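Local coordinates for DUF3887 domain-containing protein (Ruminococcus gnavus, PDB 4HYZ) that is of unknown function, a DUF3887-family protein of the NTF2 clan whose precursor carries a predicted lipoprotein signal, at residues I87-V90 / G95-N98. Residues are numbered along the deposited sequence; the frame is centred on the assembly and turned at random.
Sequences IIVV and GNVN. With SO4 (sulfate ion), chain C.
The beta hairpin of strands 81-92 and 95-103, in the antiparallel sheet of this NTF2-clan domain, is joined near its turn by Val90 and Val97. These two form a hydrogen-bonded pair. Val90 N reaches Val97 O at 2.7 Å with an N-H...O angle of 165°. Val97 N returns to Val90 O at 2.8 Å, more bent at 150°. A CA-H...O contact of 3.5 Å from Asn96 CA gives Val90 O a second, weaker partner. Val89 and Asn98 make the adjoining non-hydrogen-bonded pair, their CA atoms 4.7 Å apart, and their side chains run alongside each other on one face. At chi1 174° Val89 sets CG1 opposite its backbone N, leaving CG2 beside the N and 3.4 Å from Asn98 OD1, while CG1 only loosely approaches the Asn96 side chain, 4.1 Å from its OD1. Ile87 extends this row, its CG2 being 4.0 Å from Asn98 CB. The same face meets the second subunit, where Ile87 packs on Ile3 and Asn98 on Gln76 of that chain. Val90 and Val97 point to the reverse face, on which Val90 and Ile88 rest against helix 13-28. The sulfate, probably from the crystallisation liquor and also held by Gly1 N and Asp79 N of the second subunit, accepts a nearly straight hydrogen bond from Asn96 ND2 to its O3, 3.0 Å long.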
loop_
_atom_site.group_PDB
_atom_site.type_symbol
_atom_site.label_atom_id
_atom_site.label_comp_id
_atom_site.label_asym_id
_atom_site.label_seq_id
_atom_site.Cartn_x
_atom_site.Cartn_y
_atom_site.Cartn_z
ATOM N N ILE A 87 -11.468 4.818 -2.627
ATOM C CA ILE A 87 -12.431 4.251 -1.701
ATOM C C ILE A 87 -12.716 5.395 -0.735
ATOM O O ILE A 87 -11.806 5.867 -0.055
ATOM C CB ILE A 87 -11.994 2.944 -1.024
ATOM C CG1 ILE A 87 -11.543 1.904 -2.113
ATOM C CG2 ILE A 87 -13.157 2.445 -0.157
ATOM C CD1 ILE A 87 -10.926 0.640 -1.567
ATOM N N ILE A 88 -13.919 5.944 -0.796
ATOM C CA ILE A 88 -14.274 7.111 0.019
ATOM C C ILE A 88 -15.432 6.750 0.940
ATOM O O ILE A 88 -16.378 6.074 0.539
ATOM C CB ILE A 88 -14.556 8.377 -0.857
ATOM C CG1 ILE A 88 -14.921 9.638 -0.006
ATOM C CG2 ILE A 88 -15.572 8.100 -1.969
ATOM C CD1 ILE A 88 -14.900 10.982 -0.809
ATOM N N VAL A 89 -15.300 7.152 2.196
ATOM C CA VAL A 89 -16.310 6.930 3.219
ATOM C C VAL A 89 -17.410 7.964 3.043
ATOM O O VAL A 89 -17.123 9.155 2.934
ATOM C CB VAL A 89 -15.717 6.987 4.655
ATOM C CG1 VAL A 89 -16.812 6.905 5.714
ATOM C CG2 VAL A 89 -14.692 5.886 4.860
ATOM N N VAL A 90 -18.658 7.508 2.998
ATOM C CA VAL A 90 -19.821 8.393 2.954
ATOM C C VAL A 90 -20.632 8.066 4.215
ATOM O O VAL A 90 -21.019 6.911 4.437
ATOM C CB VAL A 90 -20.636 8.341 1.648
ATOM C CG1 VAL A 90 -21.743 9.373 1.681
ATOM C CG2 VAL A 90 -19.734 8.581 0.435
ATOM N N GLY A 95 -25.502 4.890 9.016
ATOM C CA GLY A 95 -24.115 4.441 9.106
ATOM C C GLY A 95 -23.233 4.812 7.932
ATOM O O GLY A 95 -23.685 5.402 6.954
ATOM N N ASN A 96 -21.960 4.456 8.052
ATOM C CA ASN A 96 -20.891 4.667 7.078
ATOM C C ASN A 96 -20.989 3.685 5.913
ATOM O O ASN A 96 -21.256 2.506 6.110
ATOM C CB ASN A 96 -19.540 4.485 7.780
ATOM C CG ASN A 96 -19.247 5.518 8.832
ATOM O OD1 ASN A 96 -19.622 6.690 8.717
ATOM N ND2 ASN A 96 -18.527 5.102 9.866
ATOM N N VAL A 97 -20.739 4.178 4.697
ATOM C CA VAL A 97 -20.781 3.392 3.460
ATOM C C VAL A 97 -19.500 3.678 2.695
ATOM O O VAL A 97 -19.140 4.846 2.546
ATOM C CB VAL A 97 -22.061 3.724 2.630
ATOM C CG1 VAL A 97 -22.006 3.105 1.238
ATOM C CG2 VAL A 97 -23.327 3.268 3.363
ATOM N N ASN A 98 -18.809 2.635 2.230
ATOM C CA ASN A 98 -17.572 2.794 1.462
ATOM C C ASN A 98 -17.848 2.723 -0.046
ATOM O O ASN A 98 -18.140 1.647 -0.576
ATOM C CB ASN A 98 -16.520 1.738 1.844
ATOM C CG ASN A 98 -16.016 1.822 3.258
ATOM O OD1 ASN A 98 -15.343 2.764 3.670
ATOM N ND2 ASN A 98 -16.275 0.797 4.013
HETATM S S SO4 C . -17.759 1.106 10.686
HETATM O O1 SO4 C . -19.131 1.009 10.256
HETATM O O2 SO4 C . -17.036 0.034 10.023
HETATM O O3 SO4 C . -17.196 2.398 10.273
HETATM O O4 SO4 C . -17.597 0.969 12.131
#